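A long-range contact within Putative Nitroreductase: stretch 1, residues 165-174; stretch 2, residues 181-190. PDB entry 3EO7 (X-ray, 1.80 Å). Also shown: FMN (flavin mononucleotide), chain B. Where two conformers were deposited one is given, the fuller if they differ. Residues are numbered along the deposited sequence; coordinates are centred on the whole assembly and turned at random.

Stretch 1 (165-174) IVTAVFYRSA
Stretch 2, residues 181-190: AYRRICLDTG

A helix can be seated on a strand and the helix that follows it without one direct hydrogen bond between them, and this nitroreductase offers a compact example. Residues 165–169 form an extended strand (phi near -110°, psi 101 to 170°), after which the chain becomes helical and stays so beyond Ala174. Stretch 2 is helical throughout, near -60/-43, with i to i+4 bonds such as Ile185 N to Ala181 O (2.8 Å). The two helix axes approach to 8.9 Å, their N-to-C directions 116° apart, and the second helix runs back along the strand: Ala174 CA lies 5.0 Å from Ala181 CA, and Val166 CA 7.6 Å from Thr189 CA.

Ala181 opens the contact. Its methyl lies against the backbone and side chains of Ser173 and Ala174, with Ala181 CB 3.4 Å from Ala174 N and 3.7 Å from Ser173 CB. One residue on, Tyr182 (chi1 t, chi2 70°) starts sideways, but its ring end comes nearer, placing Tyr182 CE1 4.5 Å from Phe170 CE1; Phe170 is m, with chi2 -59°. Ile185 (m, t) has the most surface covered by the other stretch. Ile185 CG2 lies 3.2 Å from Ala168 CB, a tight apolar contact, while Ile185 CD1 sits at the edge of the Phe170 ring, 4.2 Å from Phe170 CD1, and Ile185 CG1 is 3.6 Å from Ser173 OG.

Polar groups meet through solvent. Asp188 (m, chi2 3°) holds OD2 4.3 Å from Ser173 OG, too far for a direct bond; a water bridges the two: Ser173 OG (chi1 m) donates to it at 2.6 Å, and it donates to Asp188 OD2 at 2.8 Å. Asp188 OD1 also lies 3.5 Å from FMN C8M. Finally, Thr189 (m) turns OG1 back to Ile185 O (2.9 Å), satisfying its hydroxyl within the helix, while its methyl CG2 meets Val166 CG1 (chi1 t) at 3.8 Å.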

ATOM      1  N   ILE A 165       4.593   8.173 -10.879  1.00 13.62           N
ATOM      2  CA  ILE A 165       3.202   7.810 -11.051  1.00 14.68           C
ATOM      3  C   ILE A 165       3.181   6.298 -10.929  1.00 14.96           C
ATOM      4  O   ILE A 165       3.996   5.598 -11.567  1.00 15.20           O
ATOM      5  CB  ILE A 165       2.579   8.286 -12.379  1.00 16.32           C
ATOM      6  CG1 ILE A 165       2.695   9.824 -12.492  1.00 14.45           C
ATOM      7  CG2 ILE A 165       1.121   7.774 -12.468  1.00 16.03           C
ATOM      8  CD1 ILE A 165       2.119  10.393 -13.819  1.00 17.34           C
ATOM      9  N   VAL A 166       2.248   5.793 -10.123  1.00 13.95           N
ATOM     10  CA  VAL A 166       2.074   4.355  -9.944  1.00 14.38           C
ATOM     11  C   VAL A 166       0.794   3.970 -10.643  1.00 15.66           C
ATOM     12  O   VAL A 166      -0.274   4.543 -10.375  1.00 16.28           O
ATOM     13  CB  VAL A 166       1.991   3.896  -8.485  1.00 15.42           C
ATOM     14  CG1 VAL A 166       1.887   2.340  -8.409  1.00 15.98           C
ATOM     15  CG2 VAL A 166       3.208   4.358  -7.726  1.00 15.34           C
ATOM     16  N   THR A 167       0.917   3.015 -11.558  1.00 15.16           N
ATOM     17  CA  THR A 167      -0.236   2.474 -12.234  1.00 15.40           C
ATOM     18  C   THR A 167      -0.403   1.003 -11.839  1.00 16.10           C
ATOM     19  O   THR A 167       0.499   0.402 -11.206  1.00 15.98           O
ATOM     20  CB  THR A 167      -0.042   2.480 -13.753  1.00 13.80           C
ATOM     21  OG1 THR A 167       0.988   1.543 -14.109  1.00 16.28           O
ATOM     22  CG2 THR A 167       0.247   3.884 -14.306  1.00 14.46           C
ATOM     23  N   ALA A 168      -1.548   0.442 -12.236  1.00 14.60           N
ATOM     24  CA  ALA A 168      -1.867  -0.985 -12.045  1.00 15.49           C
ATOM     25  C   ALA A 168      -2.129  -1.596 -13.421  1.00 14.53           C
ATOM     26  O   ALA A 168      -2.923  -1.034 -14.204  1.00 16.60           O
ATOM     27  CB  ALA A 168      -3.127  -1.191 -11.119  1.00 17.09           C
ATOM     28  N   VAL A 169      -1.459  -2.718 -13.714  1.00 15.36           N
ATOM     29  CA  VAL A 169      -1.683  -3.518 -14.935  1.00 16.40           C
ATOM     30  C   VAL A 169      -2.647  -4.605 -14.433  1.00 16.55           C
ATOM     31  O   VAL A 169      -2.266  -5.576 -13.737  1.00 16.65           O
ATOM     32  CB  VAL A 169      -0.386  -4.102 -15.523  1.00 16.25           C
ATOM     33  CG1 VAL A 169      -0.710  -4.933 -16.734  1.00 16.14           C
ATOM     34  CG2 VAL A 169       0.611  -2.969 -15.878  1.00 16.74           C
ATOM     35  N   PHE A 170      -3.922  -4.403 -14.732  1.00 15.35           N
ATOM     36  CA  PHE A 170      -4.984  -5.177 -14.094  1.00 17.02           C
ATOM     37  C   PHE A 170      -4.853  -6.681 -14.199  1.00 15.36           C
ATOM     38  O   PHE A 170      -5.013  -7.389 -13.197  1.00 16.53           O
ATOM     39  CB  PHE A 170      -6.343  -4.763 -14.646  1.00 17.92           C
ATOM     40  CG  PHE A 170      -6.573  -3.270 -14.627  1.00 17.12           C
ATOM     41  CD1 PHE A 170      -6.527  -2.535 -13.425  1.00 14.40           C
ATOM     42  CD2 PHE A 170      -6.839  -2.604 -15.796  1.00 18.64           C
ATOM     43  CE1 PHE A 170      -6.739  -1.170 -13.435  1.00 18.55           C
ATOM     44  CE2 PHE A 170      -7.038  -1.232 -15.792  1.00 17.20           C
ATOM     45  CZ  PHE A 170      -6.980  -0.534 -14.612  1.00 16.96           C
ATOM     46  N   TYR A 171      -4.565  -7.152 -15.405  1.00 15.95           N
ATOM     47  CA  TYR A 171      -4.527  -8.588 -15.633  1.00 16.17           C
ATOM     48  C   TYR A 171      -3.468  -9.305 -14.819  1.00 15.55           C
ATOM     49  O   TYR A 171      -3.595 -10.506 -14.575  1.00 15.81           O
ATOM     50  CB  TYR A 171      -4.385  -8.898 -17.104  1.00 15.73           C
ATOM     51  CG  TYR A 171      -4.595 -10.364 -17.423  1.00 15.90           C
ATOM     52  CD1 TYR A 171      -5.859 -10.939 -17.263  1.00 19.69           C
ATOM     53  CD2 TYR A 171      -3.566 -11.153 -17.884  1.00 21.79           C
ATOM     54  CE1 TYR A 171      -6.078 -12.259 -17.546  1.00 23.07           C
ATOM     55  CE2 TYR A 171      -3.790 -12.488 -18.178  1.00 21.71           C
ATOM     56  CZ  TYR A 171      -5.049 -13.017 -18.022  1.00 20.67           C
ATOM     57  OH  TYR A 171      -5.302 -14.347 -18.287  1.00 22.83           O
ATOM     58  N   ARG A 172      -2.393  -8.603 -14.444  1.00 14.89           N
ATOM     59  CA  ARG A 172      -1.352  -9.241 -13.654  1.00 15.70           C
ATOM     60  C   ARG A 172      -1.946  -9.913 -12.392  1.00 15.71           C
ATOM     61  O   ARG A 172      -1.522 -11.019 -12.018  1.00 16.19           O
ATOM     62  CB  ARG A 172      -0.264  -8.238 -13.285  1.00 16.49           C
ATOM     63  CG  ARG A 172       0.594  -7.811 -14.462  1.00 17.66           C
ATOM     64  CD  ARG A 172       1.692  -6.915 -13.924  1.00 19.60           C
ATOM     65  NE  ARG A 172       2.468  -6.374 -15.013  1.00 18.20           N
ATOM     66  CZ  ARG A 172       3.364  -5.404 -14.887  1.00 17.52           C
ATOM     67  NH1 ARG A 172       3.616  -4.899 -13.689  1.00 18.76           N
ATOM     68  NH2 ARG A 172       3.985  -4.931 -15.979  1.00 18.60           N
ATOM     69  N   SER A 173      -2.918  -9.247 -11.761  0.50 14.20           N
ATOM     70  CA  SER A 173      -3.587  -9.791 -10.574  0.50 14.89           C
ATOM     71  C   SER A 173      -4.858 -10.539 -10.953  0.50 15.87           C
ATOM     72  O   SER A 173      -5.130 -11.602 -10.403  0.50 16.75           O
ATOM     73  CB  SER A 173      -3.894  -8.694  -9.558  0.50 15.14           C
ATOM     74  OG  SER A 173      -2.703  -8.165  -9.027  0.50 12.43           O
ATOM     75  N   ALA A 174      -5.613 -10.010 -11.918  1.00 16.70           N
ATOM     76  CA  ALA A 174      -6.900 -10.621 -12.316  1.00 15.96           C
ATOM     77  C   ALA A 174      -6.732 -12.044 -12.859  1.00 15.86           C
ATOM     78  O   ALA A 174      -7.651 -12.867 -12.795  1.00 16.21           O
ATOM     79  CB  ALA A 174      -7.666  -9.711 -13.326  1.00 15.73           C
ATOM     80  N   ALA A 181      -9.401  -9.130  -7.782  1.00 16.11           N
ATOM     81  CA  ALA A 181      -8.104  -8.512  -7.988  1.00 16.56           C
ATOM     82  C   ALA A 181      -8.068  -7.020  -7.650  1.00 17.59           C
ATOM     83  O   ALA A 181      -7.007  -6.541  -7.291  1.00 15.40           O
ATOM     84  CB  ALA A 181      -7.575  -8.716  -9.428  1.00 16.36           C
ATOM     85  N   TYR A 182      -9.167  -6.283  -7.806  1.00 15.07           N
ATOM     86  CA  TYR A 182      -9.109  -4.850  -7.526  1.00 13.91           C
ATOM     87  C   TYR A 182      -8.721  -4.554  -6.075  1.00 13.83           C
ATOM     88  O   TYR A 182      -7.916  -3.642  -5.842  1.00 14.78           O
ATOM     89  CB  TYR A 182     -10.388  -4.121  -7.913  1.00 16.82           C
ATOM     90  CG  TYR A 182     -10.169  -2.672  -8.249  1.00 16.42           C
ATOM     91  CD1 TYR A 182      -9.491  -2.305  -9.424  1.00 15.96           C
ATOM     92  CD2 TYR A 182     -10.653  -1.643  -7.436  1.00 15.02           C
ATOM     93  CE1 TYR A 182      -9.301  -0.970  -9.754  1.00 17.00           C
ATOM     94  CE2 TYR A 182     -10.481  -0.300  -7.800  1.00 18.02           C
ATOM     95  CZ  TYR A 182      -9.820   0.027  -8.942  1.00 16.66           C
ATOM     96  OH  TYR A 182      -9.672   1.352  -9.272  1.00 16.55           O
ATOM     97  N   ARG A 183      -9.221  -5.348  -5.108  1.00 14.78           N
ATOM     98  CA  ARG A 183      -8.805  -5.183  -3.718  1.00 14.57           C
ATOM     99  C   ARG A 183      -7.297  -5.404  -3.602  1.00 14.82           C
ATOM    100  O   ARG A 183      -6.580  -4.577  -3.041  1.00 14.29           O
ATOM    101  CB  ARG A 183      -9.490  -6.216  -2.811  1.00 13.66           C
ATOM    102  CG  ARG A 183     -10.990  -6.100  -2.742  1.00 16.37           C
ATOM    103  CD  ARG A 183     -11.465  -7.287  -1.949  1.00 20.04           C
ATOM    104  NE  ARG A 183     -12.888  -7.416  -1.695  1.00 15.54           N
ATOM    105  CZ  ARG A 183     -13.393  -7.798  -0.517  1.00 15.92           C
ATOM    106  NH1 ARG A 183     -12.607  -7.946   0.547  1.00 17.82           N
ATOM    107  NH2 ARG A 183     -14.694  -7.982  -0.381  1.00 18.17           N
ATOM    108  N   ARG A 184      -6.829  -6.525  -4.158  1.00 15.08           N
ATOM    109  CA  ARG A 184      -5.418  -6.902  -4.052  1.00 14.92           C
ATOM    110  C   ARG A 184      -4.494  -5.882  -4.738  1.00 16.06           C
ATOM    111  O   ARG A 184      -3.434  -5.540  -4.206  1.00 15.17           O
ATOM    112  CB  ARG A 184      -5.149  -8.316  -4.617  1.00 17.16           C
ATOM    113  CG  ARG A 184      -6.086  -9.402  -4.108  1.00 20.16           C
ATOM    114  CD  ARG A 184      -6.050  -9.615  -2.611  1.00 18.29           C
ATOM    115  NE  ARG A 184      -6.740 -10.872  -2.327  1.00 20.16           N
ATOM    116  CZ  ARG A 184      -8.058 -11.026  -2.253  1.00 20.33           C
ATOM    117  NH1 ARG A 184      -8.891  -9.997  -2.262  1.00 20.66           N
ATOM    118  NH2 ARG A 184      -8.551 -12.245  -2.098  1.00 25.73           N
ATOM    119  N   ILE A 185      -4.892  -5.398  -5.906  1.00 15.21           N
ATOM    120  CA  ILE A 185      -4.120  -4.405  -6.625  1.00 15.31           C
ATOM    121  C   ILE A 185      -3.918  -3.157  -5.778  1.00 15.36           C
ATOM    122  O   ILE A 185      -2.817  -2.608  -5.688  1.00 16.44           O
ATOM    123  CB  ILE A 185      -4.862  -4.013  -7.927  1.00 14.19           C
ATOM    124  CG1 ILE A 185      -4.707  -5.118  -8.979  1.00 14.29           C
ATOM    125  CG2 ILE A 185      -4.316  -2.680  -8.519  1.00 16.62           C
ATOM    126  CD1 ILE A 185      -5.674  -4.994 -10.174  1.00 16.09           C
ATOM    127  N   CYS A 186      -4.992  -2.681  -5.156  1.00 16.13           N
ATOM    128  CA  CYS A 186      -4.890  -1.458  -4.354  1.00 14.09           C
ATOM    129  C   CYS A 186      -4.054  -1.672  -3.092  1.00 15.48           C
ATOM    130  O   CYS A 186      -3.276  -0.799  -2.718  1.00 16.00           O
ATOM    131  CB  CYS A 186      -6.263  -0.916  -4.052  1.00 15.23           C
ATOM    132  SG  CYS A 186      -7.107  -0.271  -5.575  1.00 17.31           S
ATOM    133  N   LEU A 187      -4.228  -2.818  -2.441  1.00 14.97           N
ATOM    134  CA  LEU A 187      -3.389  -3.186  -1.272  1.00 14.98           C
ATOM    135  C   LEU A 187      -1.924  -3.244  -1.675  1.00 15.09           C
ATOM    136  O   LEU A 187      -1.072  -2.674  -0.984  1.00 15.17           O
ATOM    137  CB  LEU A 187      -3.832  -4.530  -0.684  1.00 14.54           C
ATOM    138  CG  LEU A 187      -5.225  -4.454  -0.040  1.00 15.32           C
ATOM    139  CD1 LEU A 187      -5.772  -5.881   0.187  1.00 16.73           C
ATOM    140  CD2 LEU A 187      -5.142  -3.656   1.253  1.00 14.65           C
ATOM    141  N   ASP A 188      -1.626  -3.987  -2.745  1.00 15.85           N
ATOM    142  CA  ASP A 188      -0.251  -4.114  -3.266  1.00 15.21           C
ATOM    143  C   ASP A 188       0.357  -2.716  -3.504  1.00 15.13           C
ATOM    144  O   ASP A 188       1.513  -2.444  -3.162  1.00 15.70           O
ATOM    145  CB  ASP A 188      -0.208  -4.853  -4.603  1.00 16.17           C
ATOM    146  CG  ASP A 188      -0.450  -6.349  -4.495  1.00 18.01           C
ATOM    147  OD1 ASP A 188      -0.723  -6.879  -3.389  1.00 16.02           O
ATOM    148  OD2 ASP A 188      -0.381  -6.991  -5.572  1.00 17.89           O
ATOM    149  N   THR A 189      -0.437  -1.865  -4.140  1.00 15.10           N
ATOM    150  CA  THR A 189      -0.004  -0.520  -4.443  1.00 15.81           C
ATOM    151  C   THR A 189       0.257   0.251  -3.162  1.00 15.94           C
ATOM    152  O   THR A 189       1.264   0.925  -3.070  1.00 15.04           O
ATOM    153  CB  THR A 189      -0.986   0.175  -5.355  1.00 17.62           C
ATOM    154  OG1 THR A 189      -1.056  -0.533  -6.612  1.00 16.70           O
ATOM    155  CG2 THR A 189      -0.586   1.634  -5.584  1.00 14.14           C
ATOM    156  N   GLY A 190      -0.614   0.126  -2.147  1.00 15.31           N
ATOM    157  CA  GLY A 190      -0.397   0.782  -0.869  1.00 16.31           C
ATOM    158  C   GLY A 190       0.917   0.384  -0.219  1.00 16.61           C
ATOM    159  O   GLY A 190       1.598   1.227   0.335  1.00 14.61           O
TER
HETATM  160  N1  FMN B 700       0.882 -14.498   1.794  1.00 13.36           N
HETATM  161  C2  FMN B 700       0.195 -15.624   2.217  1.00 19.23           C
HETATM  162  O2  FMN B 700       0.794 -16.645   2.536  1.00 17.54           O
HETATM  163  N3  FMN B 700      -1.172 -15.688   2.277  1.00 16.12           N
HETATM  164  C4  FMN B 700      -1.960 -14.648   1.882  1.00 17.03           C
HETATM  165  O4  FMN B 700      -3.179 -14.697   2.134  1.00 16.24           O
HETATM  166  C4A FMN B 700      -1.311 -13.492   1.454  1.00 14.89           C
HETATM  167  N5  FMN B 700      -2.052 -12.421   0.992  1.00 12.76           N
HETATM  168  C5A FMN B 700      -1.397 -11.221   0.645  1.00 13.33           C
HETATM  169  C6  FMN B 700      -2.110 -10.083   0.286  1.00 12.98           C
HETATM  170  C7  FMN B 700      -1.464  -8.902  -0.079  1.00 13.46           C
HETATM  171  C7M FMN B 700      -2.279  -7.629  -0.352  1.00 13.11           C
HETATM  172  C8  FMN B 700      -0.076  -8.846  -0.085  1.00 14.61           C
HETATM  173  C8M FMN B 700       0.678  -7.547  -0.282  1.00 10.86           C
HETATM  174  C9  FMN B 700       0.671  -9.982   0.280  1.00 13.14           C
HETATM  175  C9A FMN B 700       0.008 -11.166   0.646  1.00 13.07           C
HETATM  176  N10 FMN B 700       0.739 -12.295   0.999  1.00 14.49           N
HETATM  177  C10 FMN B 700       0.097 -13.431   1.411  1.00 14.61           C
HETATM  178  C1' FMN B 700       2.236 -12.370   0.780  1.00 12.78           C
HETATM  179  C2' FMN B 700       2.624 -12.580  -0.669  1.00 14.98           C
HETATM  180  O2' FMN B 700       2.465 -13.973  -1.017  1.00 16.43           O
HETATM  181  C3' FMN B 700       4.062 -12.110  -0.876  1.00 13.02           C
HETATM  182  O3' FMN B 700       4.141 -10.691  -0.713  1.00 13.97           O
HETATM  183  C4' FMN B 700       4.675 -12.543  -2.222  1.00 13.75           C
HETATM  184  O4' FMN B 700       4.740 -13.994  -2.318  1.00 15.56           O
HETATM  185  C5' FMN B 700       6.059 -11.945  -2.383  1.00 11.88           C
HETATM  186  O5' FMN B 700       6.925 -12.327  -1.349  1.00 14.48           O
HETATM  187  P   FMN B 700       7.637 -11.271  -0.412  1.00 14.60           P
HETATM  188  O1P FMN B 700       6.552 -10.535   0.368  1.00 14.99           O
HETATM  189  O2P FMN B 700       8.532 -12.105   0.497  1.00 14.81           O
HETATM  190  O3P FMN B 700       8.445 -10.316  -1.242  1.00 13.91           O
HETATM  191  O   HOH W   1      -1.862  -9.033  -6.691  1.00 14.02           O